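Local coordinates for BLUF domain-containing protein (Acinetobacter baumannii, PDB 6W6Z), which probably acts as a blue-light photoreceptor, holding a flavin mononucleotide in its BLUF domain, at residues Q20-I25 and L42-N47; N47-C52 and Q71-I76; Q51-E56 and E65-D70. All blocks are in the same frame, centred on the assembly; numbering follows the deposited sequence.

Contact 1: residues Q20-I25 and L42-N47. With FMN (flavin mononucleotide), chain B.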
# COMPACT_ATOMS: atom_id res chain seq x y z
N GLN A 20 -10.80 11.81 3.12
CA GLN A 20 -10.28 11.95 4.50
C GLN A 20 -9.62 10.62 4.92
O GLN A 20 -8.58 10.65 5.62
CB GLN A 20 -11.38 12.34 5.49
CG GLN A 20 -10.84 12.68 6.87
CD GLN A 20 -11.88 13.12 7.88
OE1 GLN A 20 -13.08 13.02 7.65
NE2 GLN A 20 -11.41 13.58 9.02
N ASP A 21 -10.19 9.50 4.52
CA ASP A 21 -9.64 8.16 4.89
C ASP A 21 -8.24 7.98 4.30
O ASP A 21 -7.33 7.61 5.04
CB ASP A 21 -10.54 7.01 4.46
CG ASP A 21 -11.72 6.74 5.38
OD1 ASP A 21 -11.78 7.36 6.44
OD2 ASP A 21 -12.55 5.87 5.03
N LEU A 22 -8.05 8.32 3.03
CA LEU A 22 -6.72 8.19 2.36
C LEU A 22 -5.73 9.13 3.06
O LEU A 22 -4.62 8.69 3.33
CB LEU A 22 -6.88 8.54 0.88
CG LEU A 22 -7.72 7.55 0.06
CD1 LEU A 22 -7.92 8.08 -1.35
CD2 LEU A 22 -7.06 6.19 -0.02
N ARG A 23 -6.11 10.39 3.30
CA ARG A 23 -5.19 11.34 3.98
C ARG A 23 -4.85 10.82 5.38
O ARG A 23 -3.65 10.84 5.76
CB ARG A 23 -5.81 12.74 3.97
CG ARG A 23 -5.95 13.32 2.58
CD ARG A 23 -6.83 14.57 2.52
NE ARG A 23 -6.10 15.77 2.84
CZ ARG A 23 -6.64 16.99 2.94
NH1 ARG A 23 -5.87 18.02 3.27
NH2 ARG A 23 -7.92 17.18 2.63
N ASP A 24 -5.83 10.33 6.12
CA ASP A 24 -5.63 9.75 7.49
C ASP A 24 -4.71 8.52 7.45
O ASP A 24 -3.69 8.45 8.24
CB ASP A 24 -6.96 9.36 8.13
CG ASP A 24 -7.78 10.52 8.69
OD1 ASP A 24 -7.25 11.61 8.82
OD2 ASP A 24 -8.94 10.29 8.97
N ILE A 25 -4.96 7.60 6.54
CA ILE A 25 -4.10 6.39 6.39
C ILE A 25 -2.64 6.81 6.15
O ILE A 25 -1.74 6.30 6.82
CB ILE A 25 -4.64 5.50 5.27
CG1 ILE A 25 -5.99 4.87 5.66
CG2 ILE A 25 -3.62 4.45 4.88
CD1 ILE A 25 -6.73 4.23 4.50
N LEU A 42 1.71 2.18 -1.05
CA LEU A 42 0.24 1.99 -0.97
C LEU A 42 -0.27 2.43 -2.32
O LEU A 42 -0.03 3.57 -2.66
CB LEU A 42 -0.37 2.81 0.16
CG LEU A 42 -1.87 2.58 0.38
CD1 LEU A 42 -2.14 1.13 0.78
CD2 LEU A 42 -2.45 3.53 1.40
N TYR A 43 -0.98 1.54 -3.01
CA TYR A 43 -1.65 1.84 -4.29
C TYR A 43 -3.13 1.81 -3.97
O TYR A 43 -3.59 0.89 -3.29
CB TYR A 43 -1.28 0.80 -5.35
CG TYR A 43 -2.17 0.75 -6.57
CD1 TYR A 43 -2.01 1.63 -7.62
CD2 TYR A 43 -3.14 -0.23 -6.71
CE1 TYR A 43 -2.78 1.54 -8.77
CE2 TYR A 43 -3.98 -0.29 -7.82
CZ TYR A 43 -3.78 0.59 -8.87
OH TYR A 43 -4.56 0.53 -10.00
N TYR A 44 -3.87 2.76 -4.50
CA TYR A 44 -5.34 2.79 -4.37
C TYR A 44 -5.92 2.97 -5.76
O TYR A 44 -5.53 3.93 -6.44
CB TYR A 44 -5.81 3.93 -3.46
CG TYR A 44 -7.32 4.00 -3.42
CD1 TYR A 44 -8.05 3.06 -2.71
CD2 TYR A 44 -8.01 4.89 -4.22
CE1 TYR A 44 -9.44 3.05 -2.74
CE2 TYR A 44 -9.39 4.93 -4.24
CZ TYR A 44 -10.11 3.98 -3.54
OH TYR A 44 -11.48 3.97 -3.58
N ALA A 45 -6.90 2.15 -6.11
CA ALA A 45 -7.70 2.37 -7.33
C ALA A 45 -8.96 1.52 -7.26
O ALA A 45 -8.95 0.44 -6.58
CB ALA A 45 -6.89 1.99 -8.55
N ASP A 46 -10.03 1.97 -7.91
CA ASP A 46 -11.22 1.11 -8.10
C ASP A 46 -11.65 0.48 -6.76
O ASP A 46 -11.96 -0.74 -6.71
CB ASP A 46 -10.89 0.08 -9.20
CG ASP A 46 -10.91 0.66 -10.60
OD1 ASP A 46 -10.93 1.87 -10.69
OD2 ASP A 46 -10.93 -0.13 -11.59
N ASN A 47 -11.75 1.29 -5.71
CA ASN A 47 -12.25 0.90 -4.35
C ASN A 47 -11.42 -0.25 -3.78
O ASN A 47 -12.00 -1.08 -3.05
CB ASN A 47 -13.73 0.49 -4.36
CG ASN A 47 -14.65 1.69 -4.54
OD1 ASN A 47 -14.34 2.79 -4.09
ND2 ASN A 47 -15.77 1.49 -5.21
N1 FMN B . -0.46 2.09 9.63
C2 FMN B . 0.88 2.17 9.69
O2 FMN B . 1.41 2.44 10.81
N3 FMN B . 1.66 1.84 8.64
C4 FMN B . 1.17 1.49 7.44
O4 FMN B . 1.87 1.22 6.47
C4A FMN B . -0.28 1.44 7.29
N5 FMN B . -0.88 1.13 6.15
C5A FMN B . -2.23 1.04 6.13
C6 FMN B . -2.83 0.72 4.93
C7 FMN B . -4.20 0.58 4.85
C7M FMN B . -4.79 0.24 3.51
C8 FMN B . -5.07 0.93 5.99
C8M FMN B . -6.58 0.82 5.81
C9 FMN B . -4.46 1.26 7.19
C9A FMN B . -3.08 1.36 7.28
N10 FMN B . -2.44 1.74 8.45
C10 FMN B . -1.06 1.76 8.48
C1' FMN B . -3.18 2.12 9.70
C2' FMN B . -3.33 1.04 10.75
O2' FMN B . -4.32 0.10 10.31
C3' FMN B . -3.79 1.72 12.07
O3' FMN B . -4.85 2.65 11.84
C4' FMN B . -2.71 2.57 12.71
O4' FMN B . -1.51 1.77 12.90
C5' FMN B . -3.17 3.08 14.10
O5' FMN B . -3.43 2.02 15.05
P FMN B . -3.85 2.28 16.62
O1P FMN B . -5.37 2.24 16.58
O2P FMN B . -3.18 1.11 17.31
O3P FMN B . -3.31 3.64 17.02
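Leu22 and Ile25, one turn apart on helix 18-36, meet Tyr44 and Leu42, which face the helix from strand 39-45. The protein contacts are apolar. Leu22 puts its CD2 branch over one face of the Tyr44 ring, 4.1 Å from CG of Tyr44. Beside it, the CG2 branch of Ile25 meets CD2 of Leu42 at 3.8 Å. Both pairs cross at about a right angle, and all four residues are buried.

The flavin contacts are apolar too. Ile25 reaches over one face of the dimethylbenzene ring, with CD1 3.7 Å from C8M of FMN. Its CG1 lies anti to the carbonyl carbon (chi1 -68°). This places CG2 anti to the backbone N, where it also meets C6 of FMN at 3.8 Å. Leu42 divides its branches: CD2 takes Ile25, and CD1 comes 3.9 Å from the C7M methyl of FMN. Phe49 of strand 48-54 touches Leu22, Ile25, Leu42 and Tyr44.

With only carbon meeting carbon here, the helix and sheet give the methylated end of the flavin an apolar setting. Contact of this kind fixes position by shape and burial rather than by directed bonds.

Contact 2: residues N47-C52 and Q71-I76; sequences NAFFQC and QRHYNI. With FMN (flavin mononucleotide), chain B.
Phe49 and His73 meet through CD2 of Phe49 and CB of His73, 4.0 Å apart, and the two side chains cross at about a right angle. The backbone O of Arg72 adds a contact at the edge of the Phe49 ring, near its plane. The methylated end of the flavin sits against both rings. The C7M methyl of FMN lies over the centre of the Phe49 ring, 3.8 Å from CG of Phe49. The C8M methyl of FMN lies over the centre of the imidazole, 3.8 Å from CD2 of His73. These are CH-pi contacts.

Further along strand 48-54, Gln51 binds the N5 and O4 edge of the ring system. With CG anti to the backbone N (chi1 -168°), its extended chain carries the amide to N5. Its NE2 gives N5 of FMN a hydrogen bond of 3.0 Å at 156°. A weak one runs from the same NE2 to O4 of FMN, at 3.1 Å and 122°. From the loop before strand 73-83, NH2 of Arg72 lies 3.1 Å from O3' of FMN, which approaches the guanidinium at its edge and in plane.

The next shell holds these groups in place. Ile76 CD1 covers the opposite face of the imidazole. Its nitrogens bond to Ile67 O and Ser9 OG, which should limit its rotation. Arg72 is anchored by salt bridges to Asp70 and Glu28, both FMN-binding residues. Tyr7 OH bonds to OE1 of Gln51, as in the Tyr-Gln-flavin network of BLUF domains.

The pocket therefore grades along the flavin, from aromatic surfaces at the methyls to the Gln51 amide at N5. A change in that amide's bonding would probably be felt by the chromophore, consistent with light sensing by this family.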
# COMPACT_ATOMS: atom_id res chain seq x y z
N ASN A 47 -11.75 1.29 -5.71
CA ASN A 47 -12.25 0.90 -4.35
C ASN A 47 -11.42 -0.25 -3.78
O ASN A 47 -12.00 -1.08 -3.05
CB ASN A 47 -13.73 0.49 -4.36
CG ASN A 47 -14.65 1.69 -4.54
OD1 ASN A 47 -14.34 2.79 -4.09
ND2 ASN A 47 -15.77 1.49 -5.21
N ALA A 48 -10.11 -0.28 -4.01
CA ALA A 48 -9.26 -1.36 -3.48
C ALA A 48 -7.85 -0.85 -3.26
O ALA A 48 -7.47 0.16 -3.88
CB ALA A 48 -9.29 -2.55 -4.42
N PHE A 49 -7.13 -1.53 -2.38
CA PHE A 49 -5.72 -1.21 -2.05
C PHE A 49 -4.79 -2.36 -2.43
O PHE A 49 -5.12 -3.53 -2.41
CB PHE A 49 -5.58 -0.96 -0.55
CG PHE A 49 -6.34 0.20 -0.00
CD1 PHE A 49 -5.85 1.50 -0.16
CD2 PHE A 49 -7.50 0.00 0.74
CE1 PHE A 49 -6.51 2.57 0.42
CE2 PHE A 49 -8.18 1.09 1.27
CZ PHE A 49 -7.68 2.37 1.13
N PHE A 50 -3.55 -1.99 -2.64
CA PHE A 50 -2.42 -2.93 -2.69
C PHE A 50 -1.37 -2.28 -1.81
O PHE A 50 -1.21 -1.06 -1.95
CB PHE A 50 -1.90 -3.17 -4.11
CG PHE A 50 -0.57 -3.90 -4.10
CD1 PHE A 50 0.63 -3.23 -3.87
CD2 PHE A 50 -0.54 -5.28 -4.20
CE1 PHE A 50 1.83 -3.92 -3.81
CE2 PHE A 50 0.67 -5.97 -4.17
CZ PHE A 50 1.85 -5.30 -3.94
N GLN A 51 -0.79 -3.02 -0.88
CA GLN A 51 0.30 -2.44 -0.09
C GLN A 51 1.48 -3.39 -0.05
O GLN A 51 1.31 -4.62 0.07
CB GLN A 51 -0.17 -2.07 1.31
CG GLN A 51 0.84 -1.22 2.04
CD GLN A 51 0.37 -0.74 3.39
OE1 GLN A 51 -0.32 -1.47 4.11
NE2 GLN A 51 0.70 0.50 3.71
N CYS A 52 2.68 -2.82 -0.06
CA CYS A 52 3.92 -3.57 0.21
C CYS A 52 4.61 -2.90 1.40
O CYS A 52 4.69 -1.66 1.41
CB CYS A 52 4.70 -3.62 -1.10
SG CYS A 52 6.47 -3.91 -0.90
N GLN A 71 -10.78 -0.65 10.22
CA GLN A 71 -12.20 -0.45 9.76
C GLN A 71 -12.29 -0.01 8.28
O GLN A 71 -13.37 -0.19 7.62
CB GLN A 71 -12.83 0.64 10.64
CG GLN A 71 -14.31 0.87 10.36
CD GLN A 71 -14.59 1.92 9.31
OE1 GLN A 71 -13.79 2.80 9.04
NE2 GLN A 71 -15.78 1.83 8.72
N ARG A 72 -11.22 0.57 7.76
CA ARG A 72 -11.25 1.30 6.43
C ARG A 72 -11.11 0.34 5.24
O ARG A 72 -11.30 0.76 4.04
CB ARG A 72 -10.20 2.41 6.47
CG ARG A 72 -10.63 3.54 7.39
CD ARG A 72 -9.56 4.52 7.74
NE ARG A 72 -8.51 3.94 8.55
CZ ARG A 72 -7.52 4.65 9.05
NH1 ARG A 72 -7.50 5.96 8.84
NH2 ARG A 72 -6.56 4.08 9.75
N HIS A 73 -10.81 -0.92 5.48
CA HIS A 73 -10.75 -1.95 4.41
C HIS A 73 -11.16 -3.31 4.99
O HIS A 73 -11.34 -3.38 6.24
CB HIS A 73 -9.38 -1.94 3.73
CG HIS A 73 -8.26 -2.43 4.60
ND1 HIS A 73 -7.04 -2.73 4.08
CD2 HIS A 73 -8.18 -2.64 5.93
CE1 HIS A 73 -6.24 -3.14 5.05
NE2 HIS A 73 -6.90 -3.08 6.22
N TYR A 74 -11.39 -4.28 4.10
CA TYR A 74 -11.88 -5.64 4.42
C TYR A 74 -11.50 -6.58 3.28
O TYR A 74 -10.93 -6.11 2.26
CB TYR A 74 -13.39 -5.65 4.67
CG TYR A 74 -14.22 -5.39 3.44
CD1 TYR A 74 -14.40 -4.12 2.92
CD2 TYR A 74 -14.87 -6.43 2.81
CE1 TYR A 74 -15.14 -3.91 1.77
CE2 TYR A 74 -15.65 -6.24 1.70
CZ TYR A 74 -15.76 -4.98 1.15
OH TYR A 74 -16.54 -4.87 0.03
N ASN A 75 -11.76 -7.89 3.45
CA ASN A 75 -11.45 -8.88 2.38
C ASN A 75 -9.93 -8.82 2.10
O ASN A 75 -9.54 -8.75 0.95
CB ASN A 75 -12.23 -8.55 1.10
CG ASN A 75 -12.32 -9.71 0.12
OD1 ASN A 75 -13.21 -10.54 0.26
ND2 ASN A 75 -11.45 -9.75 -0.89
N ILE A 76 -9.10 -8.88 3.13
CA ILE A 76 -7.63 -8.76 2.95
C ILE A 76 -7.16 -10.05 2.27
O ILE A 76 -7.46 -11.12 2.78
CB ILE A 76 -6.89 -8.48 4.28
CG1 ILE A 76 -6.99 -7.03 4.78
CG2 ILE A 76 -5.41 -8.82 4.16
CD1 ILE A 76 -8.34 -6.55 5.21
N1 FMN B . -0.46 2.09 9.63
C2 FMN B . 0.88 2.17 9.69
O2 FMN B . 1.41 2.44 10.81
N3 FMN B . 1.66 1.84 8.64
C4 FMN B . 1.17 1.49 7.44
O4 FMN B . 1.87 1.22 6.47
C4A FMN B . -0.28 1.44 7.29
N5 FMN B . -0.88 1.13 6.15
C5A FMN B . -2.23 1.04 6.13
C6 FMN B . -2.83 0.72 4.93
C7 FMN B . -4.20 0.58 4.85
C7M FMN B . -4.79 0.24 3.51
C8 FMN B . -5.07 0.93 5.99
C8M FMN B . -6.58 0.82 5.81
C9 FMN B . -4.46 1.26 7.19
C9A FMN B . -3.08 1.36 7.28
N10 FMN B . -2.44 1.74 8.45
C10 FMN B . -1.06 1.76 8.48
C1' FMN B . -3.18 2.12 9.70
C2' FMN B . -3.33 1.04 10.75
O2' FMN B . -4.32 0.10 10.31
C3' FMN B . -3.79 1.72 12.07
O3' FMN B . -4.85 2.65 11.84
C4' FMN B . -2.71 2.57 12.71
O4' FMN B . -1.51 1.77 12.90
C5' FMN B . -3.17 3.08 14.10
O5' FMN B . -3.43 2.02 15.05
P FMN B . -3.85 2.28 16.62
O1P FMN B . -5.37 2.24 16.58
O2P FMN B . -3.18 1.11 17.31
O3P FMN B . -3.31 3.64 17.02

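Contact 3: residues Q51-E56 and E65-D70; sequences QCLEGE and EKIQKD. With FMN (flavin mononucleotide), chain B.
Ile67, near the end of helix 57-67, meets Leu53 and Gln51 of strand 48-54 through a single methyl. The tight part gathers round this CD1 atom. Leu53 and Ile67 reach toward each other tip to tip, with their CD1 atoms 3.9 Å apart. The amide oxygen OE1 of Gln51 lies 3.5 Å from CD1 of Ile67, and bonds to the hydroxyl of Tyr7. CD1 of Ile67 also lies 3.7 Å from N5 of FMN, on the flavin face opposite Ile25. CG1 of Ile67 is anti to the carbonyl carbon (chi1 -69°), which, with chi2 extended, carries the methyl against the flavin face. Leu53 places its other branch, CD2, 3.6 Å from O4 of FMN.

Strand 48-54, helix 57-67 and strand 73-83 form a beta-alpha-beta crossover, with strand 2-11 lying between the two strands in the sheet. A type I turn runs from Ile67 to Asp70.

Away from the Ile67 methyl, segment 65-70 meets solvent and the flavin's ribityl chain, not the strand. Lys66 is exposed, and its chain bends at chi3 and chi4 to bring NZ 2.7 Å from O4' of FMN in a hydrogen bond. Asp70, by contrast, is buried. Its OD2 accepts a 2.6 Å hydrogen bond from O2' of FMN.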
# COMPACT_ATOMS: atom_id res chain seq x y z
N GLN A 51 -0.79 -3.02 -0.88
CA GLN A 51 0.30 -2.44 -0.09
C GLN A 51 1.48 -3.39 -0.05
O GLN A 51 1.31 -4.62 0.07
CB GLN A 51 -0.17 -2.07 1.31
CG GLN A 51 0.84 -1.22 2.04
CD GLN A 51 0.37 -0.74 3.39
OE1 GLN A 51 -0.32 -1.47 4.11
NE2 GLN A 51 0.70 0.50 3.71
N CYS A 52 2.68 -2.82 -0.06
CA CYS A 52 3.92 -3.57 0.21
C CYS A 52 4.61 -2.90 1.40
O CYS A 52 4.69 -1.66 1.41
CB CYS A 52 4.70 -3.62 -1.10
SG CYS A 52 6.47 -3.91 -0.90
N LEU A 53 4.95 -3.69 2.42
CA LEU A 53 5.69 -3.26 3.63
C LEU A 53 7.08 -3.88 3.58
O LEU A 53 7.18 -5.11 3.34
CB LEU A 53 4.94 -3.72 4.88
CG LEU A 53 3.48 -3.28 5.00
CD1 LEU A 53 2.81 -3.98 6.18
CD2 LEU A 53 3.39 -1.78 5.15
N GLU A 54 8.12 -3.10 3.89
CA GLU A 54 9.52 -3.59 3.94
C GLU A 54 10.13 -3.26 5.29
O GLU A 54 10.03 -2.07 5.68
CB GLU A 54 10.43 -2.91 2.91
CG GLU A 54 10.10 -3.19 1.47
CD GLU A 54 10.85 -2.34 0.44
OE1 GLU A 54 11.44 -1.30 0.79
OE2 GLU A 54 10.83 -2.71 -0.72
N GLY A 55 10.82 -4.22 5.92
CA GLY A 55 11.54 -3.98 7.18
C GLY A 55 11.73 -5.25 7.98
O GLY A 55 11.54 -6.36 7.42
N GLU A 56 12.10 -5.11 9.26
CA GLU A 56 12.39 -6.26 10.15
C GLU A 56 11.15 -7.14 10.22
O GLU A 56 10.03 -6.60 10.47
CB GLU A 56 12.86 -5.82 11.53
N GLU A 65 -0.69 -7.42 11.21
CA GLU A 65 -1.77 -7.90 12.15
C GLU A 65 -2.69 -6.74 12.51
O GLU A 65 -3.90 -6.91 12.42
CB GLU A 65 -1.18 -8.54 13.42
CG GLU A 65 -1.15 -10.06 13.38
CD GLU A 65 -0.06 -10.75 14.21
OE1 GLU A 65 0.48 -10.12 15.14
OE2 GLU A 65 0.27 -11.93 13.91
N LYS A 66 -2.12 -5.57 12.79
CA LYS A 66 -2.86 -4.31 13.09
C LYS A 66 -3.64 -3.85 11.87
O LYS A 66 -4.83 -3.56 12.02
CB LYS A 66 -1.90 -3.21 13.57
CG LYS A 66 -1.18 -3.56 14.87
CD LYS A 66 -0.62 -2.38 15.70
CE LYS A 66 -0.15 -1.18 14.91
NZ LYS A 66 -1.27 -0.25 14.64
N ILE A 67 -3.03 -3.84 10.69
CA ILE A 67 -3.69 -3.33 9.45
C ILE A 67 -4.88 -4.24 9.15
O ILE A 67 -5.95 -3.73 8.67
CB ILE A 67 -2.71 -3.27 8.27
CG1 ILE A 67 -1.65 -2.17 8.46
CG2 ILE A 67 -3.46 -3.12 6.96
CD1 ILE A 67 -0.45 -2.30 7.51
N GLN A 68 -4.75 -5.55 9.40
CA GLN A 68 -5.85 -6.48 9.06
C GLN A 68 -7.13 -6.08 9.79
O GLN A 68 -8.16 -6.47 9.30
CB GLN A 68 -5.55 -7.92 9.48
CG GLN A 68 -4.58 -8.65 8.58
CD GLN A 68 -4.19 -9.92 9.31
OE1 GLN A 68 -5.04 -10.66 9.80
NE2 GLN A 68 -2.89 -10.16 9.45
N LYS A 69 -7.05 -5.44 10.96
CA LYS A 69 -8.22 -5.07 11.81
C LYS A 69 -8.79 -3.70 11.40
O LYS A 69 -9.85 -3.32 11.94
CB LYS A 69 -7.81 -5.09 13.29
CG LYS A 69 -7.21 -6.41 13.71
CD LYS A 69 -6.78 -6.45 15.14
CE LYS A 69 -5.67 -7.45 15.34
NZ LYS A 69 -5.53 -7.82 16.76
N ASP A 70 -8.13 -2.96 10.51
CA ASP A 70 -8.49 -1.54 10.26
C ASP A 70 -9.91 -1.51 9.68
O ASP A 70 -10.14 -2.26 8.73
CB ASP A 70 -7.45 -0.86 9.37
CG ASP A 70 -7.56 0.65 9.34
OD1 ASP A 70 -8.62 1.15 8.89
OD2 ASP A 70 -6.59 1.29 9.76
N1 FMN B . -0.46 2.09 9.63
C2 FMN B . 0.88 2.17 9.69
O2 FMN B . 1.41 2.44 10.81
N3 FMN B . 1.66 1.84 8.64
C4 FMN B . 1.17 1.49 7.44
O4 FMN B . 1.87 1.22 6.47
C4A FMN B . -0.28 1.44 7.29
N5 FMN B . -0.88 1.13 6.15
C5A FMN B . -2.23 1.04 6.13
C6 FMN B . -2.83 0.72 4.93
C7 FMN B . -4.20 0.58 4.85
C7M FMN B . -4.79 0.24 3.51
C8 FMN B . -5.07 0.93 5.99
C8M FMN B . -6.58 0.82 5.81
C9 FMN B . -4.46 1.26 7.19
C9A FMN B . -3.08 1.36 7.28
N10 FMN B . -2.44 1.74 8.45
C10 FMN B . -1.06 1.76 8.48
C1' FMN B . -3.18 2.12 9.70
C2' FMN B . -3.33 1.04 10.75
O2' FMN B . -4.32 0.10 10.31
C3' FMN B . -3.79 1.72 12.07
O3' FMN B . -4.85 2.65 11.84
C4' FMN B . -2.71 2.57 12.71
O4' FMN B . -1.51 1.77 12.90
C5' FMN B . -3.17 3.08 14.10
O5' FMN B . -3.43 2.02 15.05
P FMN B . -3.85 2.28 16.62
O1P FMN B . -5.37 2.24 16.58
O2P FMN B . -3.18 1.11 17.31
O3P FMN B . -3.31 3.64 17.02

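In the fold
From the N terminus, the chain runs through strand 2-11 into helix 18-36. Contact 1 closes the loop from this helix to strand 39-45. The chain then turns at Asn47, which contacts 1 and 2 share, and returns along the neighbouring strand 48-54. Contacts 2 and 3 both start on that strand and share Gln51 and Cys52. Contact 3 closes the shorter loop, through helix 57-67, and nests inside the loop that contact 2 closes with the start of strand 73-83. Together the three tie helices 18-36 and 57-67 and the sheet to one flavin.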